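Local coordinates for protein L-amino acid deaminase (Proteus vulgaris, PDB 5I39) that binds flavin-adenine dinucleotide and probably acts as a membrane-bound flavoprotein oxidoreductase that deaminates L-amino acids, at residues 80-85 and 119-124; 285-288 and 292-295. One frame throughout, in Å; residues are numbered along the deposited sequence. Where two conformers were deposited one is given.

Interaction 1 (80-85 and 119-124); sequences YGQAIS and QGRVEV. With FAD (flavin-adenine dinucleotide), chain B; EDO (1,2-ethanediol), chain I.
Gln-82 OE1 accepts from two donors, Arg-121 NE across the contact (2.8 Å, N-H...O angle 139°) and Asn-276 ND2 of strand 276-279, the parallel neighbour of strand 117-123. This buried contact lies in the large mixed sheet of a FAD-dependent oxidoreductase of the DAO family, where strand 82-83 passes beside the flavin and is separated from strand 117-123 by strand 182-183, which pairs with both. Arg-121 NE stands tilted from the amide plane of Gln-82, and the amide and guanidinium planes are turned 54° apart. A water ties the same side chains a second time, accepting from Gln-82 NE2 and Arg-121 NH1 (2.8 Å), so the amide is held through both oxygen and nitrogen. Ile-84 supplies the apolar half: CG2 packs on Arg-121 CD at 3.6 Å, while CD1 sits over one face of the guanidinium. Arg-121 bridges the distance because its chain is extended from CG to NE, with CG anti to the backbone N (chi1 177°). Toward the cofactor, Gly-81 N and Gln-82 N donate to FAD O4, and FAD N3 donates to Gln-82 O (2.8 Å), so the backbone of Gln-82 reads the pyrimidine edge of the flavin. At the guanidinium's end, NH1 and NH2 form an end-on salt bridge to the single oxygen Glu-123 OE1, NH1 from above the carboxylate plane and NH2 2.8 Å away at its anti lone pair.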
loop_
_atom_site.group_PDB
_atom_site.type_symbol
_atom_site.label_atom_id
_atom_site.label_comp_id
_atom_site.label_asym_id
_atom_site.label_seq_id
_atom_site.Cartn_x
_atom_site.Cartn_y
_atom_site.Cartn_z
ATOM N N TYR A 80 0.248 -0.079 8.049
ATOM C CA TYR A 80 1.339 0.128 9.005
ATOM C C TYR A 80 2.209 1.307 8.594
ATOM O O TYR A 80 2.570 2.130 9.433
ATOM C CB TYR A 80 2.194 -1.129 9.138
ATOM C CG TYR A 80 3.428 -0.987 10.010
ATOM C CD1 TYR A 80 3.377 -0.369 11.260
ATOM C CD2 TYR A 80 4.657 -1.490 9.583
ATOM C CE1 TYR A 80 4.512 -0.256 12.053
ATOM C CE2 TYR A 80 5.792 -1.391 10.375
ATOM C CZ TYR A 80 5.713 -0.771 11.611
ATOM O OH TYR A 80 6.819 -0.666 12.415
ATOM N N GLY A 81 2.566 1.351 7.312
ATOM C CA GLY A 81 3.171 2.537 6.703
ATOM C C GLY A 81 4.609 2.475 6.258
ATOM O O GLY A 81 5.256 3.514 6.183
ATOM N N GLN A 82 5.103 1.286 5.926
ATOM C CA GLN A 82 6.469 1.155 5.423
ATOM C C GLN A 82 6.479 0.794 3.941
ATOM O O GLN A 82 5.662 -0.003 3.469
ATOM C CB GLN A 82 7.276 0.149 6.248
ATOM C CG GLN A 82 6.814 -1.298 6.183
ATOM C CD GLN A 82 7.574 -2.187 7.152
ATOM O OE1 GLN A 82 8.683 -1.853 7.585
ATOM N NE2 GLN A 82 6.992 -3.329 7.492
ATOM N N ALA A 83 7.413 1.408 3.220
ATOM C CA ALA A 83 7.639 1.142 1.804
ATOM C C ALA A 83 9.007 0.495 1.688
ATOM O O ALA A 83 10.038 1.166 1.800
ATOM C CB ALA A 83 7.555 2.419 0.983
ATOM N N ILE A 84 9.010 -0.825 1.504
ATOM C CA ILE A 84 10.238 -1.611 1.587
ATOM C C ILE A 84 10.359 -2.577 0.423
ATOM O O ILE A 84 9.354 -3.053 -0.112
ATOM C CB ILE A 84 10.363 -2.372 2.941
ATOM C CG1 ILE A 84 9.382 -3.553 3.052
ATOM C CG2 ILE A 84 10.192 -1.402 4.102
ATOM C CD1 ILE A 84 9.586 -4.415 4.284
ATOM N N SER A 85 11.604 -2.860 0.047
ATOM C CA SER A 85 11.919 -3.970 -0.852
ATOM C C SER A 85 12.550 -5.161 -0.129
ATOM O O SER A 85 12.795 -6.184 -0.766
ATOM C CB SER A 85 12.858 -3.505 -1.962
ATOM O OG SER A 85 14.111 -3.111 -1.432
ATOM N N GLN A 119 13.289 7.183 5.134
ATOM C CA GLN A 119 13.456 7.035 6.576
ATOM C C GLN A 119 14.572 6.087 7.000
ATOM O O GLN A 119 15.304 6.382 7.948
ATOM C CB GLN A 119 12.132 6.536 7.145
ATOM C CG GLN A 119 12.153 6.194 8.617
ATOM C CD GLN A 119 10.773 5.838 9.097
ATOM O OE1 GLN A 119 10.195 4.846 8.654
ATOM N NE2 GLN A 119 10.222 6.648 9.991
ATOM N N GLY A 120 14.662 4.933 6.351
ATOM C CA GLY A 120 15.604 3.901 6.763
ATOM C C GLY A 120 14.986 2.918 7.741
ATOM O O GLY A 120 14.208 3.293 8.624
ATOM N N ARG A 121 15.350 1.649 7.579
ATOM C CA ARG A 121 14.753 0.549 8.328
ATOM C C ARG A 121 15.825 -0.438 8.742
ATOM O O ARG A 121 16.570 -0.933 7.898
ATOM C CB ARG A 121 13.708 -0.169 7.478
ATOM C CG ARG A 121 13.055 -1.380 8.126
ATOM C CD ARG A 121 12.023 -1.950 7.177
ATOM N NE ARG A 121 11.241 -3.049 7.742
ATOM C CZ ARG A 121 11.628 -4.324 7.799
ATOM N NH1 ARG A 121 10.813 -5.224 8.332
ATOM N NH2 ARG A 121 12.817 -4.717 7.338
ATOM N N VAL A 122 15.869 -0.733 10.040
ATOM C CA VAL A 122 16.805 -1.728 10.564
ATOM C C VAL A 122 16.021 -2.942 11.038
ATOM O O VAL A 122 15.090 -2.836 11.840
ATOM C CB VAL A 122 17.756 -1.201 11.671
ATOM C CG1 VAL A 122 18.752 -0.215 11.080
ATOM C CG2 VAL A 122 17.012 -0.581 12.848
ATOM N N GLU A 123 16.387 -4.103 10.496
ATOM C CA GLU A 123 15.787 -5.370 10.903
ATOM C C GLU A 123 16.882 -6.295 11.409
ATOM O O GLU A 123 17.734 -6.747 10.641
ATOM C CB GLU A 123 15.004 -6.042 9.775
ATOM C CG GLU A 123 14.363 -7.344 10.245
ATOM C CD GLU A 123 13.415 -7.996 9.260
ATOM O OE1 GLU A 123 13.001 -7.358 8.274
ATOM O OE2 GLU A 123 13.071 -9.173 9.499
ATOM N N VAL A 124 16.859 -6.573 12.708
ATOM C CA VAL A 124 17.776 -7.542 13.298
ATOM C C VAL A 124 17.277 -8.946 12.932
ATOM O O VAL A 124 16.103 -9.246 13.139
ATOM C CB VAL A 124 17.869 -7.354 14.825
ATOM C CG1 VAL A 124 18.651 -8.485 15.483
ATOM C CG2 VAL A 124 18.506 -6.009 15.151
HETATM P PA FAD B . -8.678 -0.532 -0.611
HETATM O O1A FAD B . -9.366 -1.454 0.402
HETATM O O2A FAD B . -7.938 0.636 0.013
HETATM O O5B FAD B . -9.719 0.112 -1.625
HETATM C C5B FAD B . -10.648 -0.658 -2.374
HETATM C C4B FAD B . -11.908 0.184 -2.450
HETATM O O4B FAD B . -12.842 -0.461 -3.340
HETATM C C3B FAD B . -12.599 0.305 -1.091
HETATM O O3B FAD B . -12.652 1.675 -0.697
HETATM C C2B FAD B . -13.972 -0.333 -1.351
HETATM O O2B FAD B . -15.038 0.273 -0.595
HETATM C C1B FAD B . -14.134 -0.176 -2.851
HETATM N N9A FAD B . -15.044 -1.128 -3.497
HETATM C C8A FAD B . -15.027 -2.441 -3.382
HETATM N N7A FAD B . -15.964 -3.026 -4.158
HETATM C C5A FAD B . -16.579 -2.019 -4.765
HETATM C C6A FAD B . -17.676 -1.897 -5.721
HETATM N N6A FAD B . -18.310 -2.998 -6.175
HETATM N N1A FAD B . -18.036 -0.668 -6.140
HETATM C C2A FAD B . -17.400 0.432 -5.715
HETATM N N3A FAD B . -16.402 0.407 -4.824
HETATM C C4A FAD B . -15.975 -0.771 -4.350
HETATM N N1 FAD B . 1.137 -1.816 2.279
HETATM C C2 FAD B . 2.349 -1.252 2.277
HETATM O O2 FAD B . 2.858 -0.968 1.178
HETATM N N3 FAD B . 3.005 -1.004 3.438
HETATM C C4 FAD B . 2.533 -1.313 4.650
HETATM O O4 FAD B . 3.163 -1.043 5.663
HETATM C C4X FAD B . 1.216 -1.957 4.742
HETATM N N5 FAD B . 0.660 -2.365 5.914
HETATM C C5X FAD B . -0.611 -2.778 5.943
HETATM C C6 FAD B . -1.276 -2.994 7.152
HETATM C C7 FAD B . -2.617 -3.365 7.201
HETATM C C7M FAD B . -3.323 -3.539 8.526
HETATM C C8 FAD B . -3.360 -3.557 5.948
HETATM C C8M FAD B . -4.825 -3.925 5.942
HETATM C C9 FAD B . -2.691 -3.365 4.738
HETATM C C9A FAD B . -1.353 -2.990 4.687
HETATM N N10 FAD B . -0.685 -2.799 3.471
HETATM C C10 FAD B . 0.557 -2.170 3.440
HETATM C "C1'" FAD B . -1.336 -3.072 2.205
HETATM C "C2'" FAD B . -2.018 -1.895 1.603
HETATM O "O2'" FAD B . -2.684 -1.171 2.632
HETATM C "C3'" FAD B . -2.997 -2.428 0.562
HETATM O "O3'" FAD B . -2.348 -3.362 -0.342
HETATM C "C4'" FAD B . -3.618 -1.341 -0.283
HETATM O "O4'" FAD B . -4.156 -0.305 0.561
HETATM C "C5'" FAD B . -4.723 -1.931 -1.141
HETATM O "O5'" FAD B . -5.299 -0.842 -1.864
HETATM P P FAD B . -6.667 -1.098 -2.692
HETATM O O1P FAD B . -6.991 0.188 -3.391
HETATM O O2P FAD B . -6.545 -2.385 -3.479
HETATM O O3P FAD B . -7.738 -1.464 -1.527
HETATM C C1 EDO I . 13.014 -10.391 13.415
HETATM O O1 EDO I . 13.937 -10.732 12.381
HETATM C C2 EDO I . 12.441 -9.012 13.119
HETATM O O2 EDO I . 11.724 -9.010 11.876
HETATM O O HOH W 1 8.526 -4.375 9.793
#

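Interaction 2 (285-288 and 292-295); sequences FREQ and TYAT
Thr-292 O receives Gln-288 N at 2.7 Å in a nearly straight bond (169°), closing the turn end of the hairpin, while Thr-292 OG1 bonds back to Asp-290 within the connecting loop. Tyr-293 follows, paired with Glu-287 at a non-hydrogen-bonded position. One face of its ring is covered by Glu-287, whose CA makes a CH-pi contact and whose CB comes to 3.6 Å from Tyr-293 CE2. Glu-287 CG is anti to the backbone N (chi1 -167°), which carries the chain on across the ring until the carboxylate lies almost parallel to it. A water joins Glu-287 OE2 to Tyr-293 OH, which also bonds to Gly-274 N. Beside this pair, Phe-285 CD1 meets Tyr-293 CD2 at 3.7 Å, the ring planes 64° apart. Ala-294 exchanges two backbone N-to-O bonds with Arg-286. Its CB, on the sheet face opposite Tyr-293, lies 3.5 Å from Arg-286 NH2, which bonds to Tyr-80 O; NH1 salt-bridges Asp-185. Thr-295 CB comes to 4.2 Å from Phe-285 CB. Strands 283-287 and 293-295 thus form an antiparallel beta hairpin that brings the Arg-286 side chain, beside Tyr-80 and Gly-81, about 6 Å from FAD.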
loop_
_atom_site.group_PDB
_atom_site.type_symbol
_atom_site.label_atom_id
_atom_site.label_comp_id
_atom_site.label_asym_id
_atom_site.label_seq_id
_atom_site.Cartn_x
_atom_site.Cartn_y
_atom_site.Cartn_z
ATOM N N PHE A 285 8.319 -0.858 15.155
ATOM C CA PHE A 285 7.801 0.503 15.190
ATOM C C PHE A 285 8.338 1.357 14.058
ATOM O O PHE A 285 9.376 1.051 13.463
ATOM C CB PHE A 285 8.042 1.174 16.547
ATOM C CG PHE A 285 9.487 1.319 16.926
ATOM C CD1 PHE A 285 10.236 2.406 16.492
ATOM C CD2 PHE A 285 10.093 0.384 17.758
ATOM C CE1 PHE A 285 11.567 2.549 16.867
ATOM C CE2 PHE A 285 11.419 0.517 18.133
ATOM C CZ PHE A 285 12.157 1.603 17.693
ATOM N N ARG A 286 7.604 2.430 13.785
ATOM C CA ARG A 286 7.900 3.340 12.685
ATOM C C ARG A 286 7.485 4.747 13.082
ATOM O O ARG A 286 6.316 4.983 13.390
ATOM C CB ARG A 286 7.136 2.927 11.428
ATOM C CG ARG A 286 7.293 3.907 10.274
ATOM C CD ARG A 286 6.375 3.579 9.124
ATOM N NE ARG A 286 4.960 3.706 9.465
ATOM C CZ ARG A 286 4.268 4.843 9.510
ATOM N NH1 ARG A 286 4.835 6.028 9.273
ATOM N NH2 ARG A 286 2.988 4.786 9.816
ATOM N N GLU A 287 8.424 5.686 13.046
ATOM C CA GLU A 287 8.099 7.079 13.320
ATOM C C GLU A 287 7.295 7.676 12.169
ATOM O O GLU A 287 7.680 7.564 11.007
ATOM C CB GLU A 287 9.356 7.910 13.542
ATOM C CG GLU A 287 9.027 9.276 14.128
ATOM C CD GLU A 287 10.221 10.184 14.298
ATOM O OE1 GLU A 287 11.287 9.909 13.714
ATOM O OE2 GLU A 287 10.072 11.195 15.011
ATOM N N GLN A 288 6.182 8.317 12.518
ATOM C CA GLN A 288 5.357 9.052 11.566
ATOM C C GLN A 288 5.912 10.457 11.345
ATOM O O GLN A 288 6.792 10.915 12.073
ATOM C CB GLN A 288 3.921 9.137 12.076
ATOM C CG GLN A 288 3.257 7.789 12.267
ATOM C CD GLN A 288 1.787 7.826 11.894
ATOM O OE1 GLN A 288 1.001 8.606 12.437
ATOM N NE2 GLN A 288 1.409 7.007 10.960
ATOM N N THR A 292 4.677 10.941 16.047
ATOM C CA THR A 292 3.986 9.796 16.639
ATOM C C THR A 292 4.633 8.519 16.091
ATOM O O THR A 292 5.421 8.573 15.141
ATOM C CB THR A 292 2.471 9.816 16.348
ATOM O OG1 THR A 292 2.239 9.792 14.936
ATOM C CG2 THR A 292 1.815 11.059 16.957
ATOM N N TYR A 293 4.308 7.381 16.695
ATOM C CA TYR A 293 4.880 6.094 16.297
ATOM C C TYR A 293 3.816 5.048 16.028
ATOM O O TYR A 293 2.992 4.742 16.899
ATOM C CB TYR A 293 5.843 5.565 17.363
ATOM C CG TYR A 293 7.204 6.209 17.310
ATOM C CD1 TYR A 293 7.411 7.485 17.826
ATOM C CD2 TYR A 293 8.289 5.549 16.732
ATOM C CE1 TYR A 293 8.659 8.089 17.773
ATOM C CE2 TYR A 293 9.542 6.141 16.675
ATOM C CZ TYR A 293 9.721 7.410 17.195
ATOM O OH TYR A 293 10.964 7.995 17.136
ATOM N N ALA A 294 3.864 4.491 14.825
ATOM C CA ALA A 294 3.103 3.307 14.483
ATOM C C ALA A 294 3.806 2.087 15.068
ATOM O O ALA A 294 5.030 2.007 15.059
ATOM C CB ALA A 294 2.993 3.183 12.977
ATOM N N THR A 295 3.025 1.147 15.584
ATOM C CA THR A 295 3.560 -0.106 16.119
ATOM C C THR A 295 2.480 -1.180 16.076
ATOM O O THR A 295 1.309 -0.877 15.916
ATOM C CB THR A 295 4.091 0.073 17.566
ATOM O OG1 THR A 295 4.629 -1.164 18.054
ATOM C CG2 THR A 295 2.997 0.554 18.516
HETATM O O HOH W 2 10.962 10.642 17.532
#

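From the N terminus, the chain first runs through residues 80-85 past the flavin, makes a largely helical excursion, and returns at 119-124, where interaction 1 closes that loop. Interaction 2 opens much later and closes a hairpin with three residues between its segments; the two contacts follow in series and neither nest nor cross. Both belong to the same mixed sheet, with strand 276-279 lying between strand 117-123 and strand 283-287. They also touch directly: besides the bond from Arg-286 to Tyr-80, Gln-119 NE2 lies 2.9 Å from Glu-287 O, a probable hydrogen bond. The hairpin is thereby tied to both segments of interaction 1, including the one that bonds the flavin.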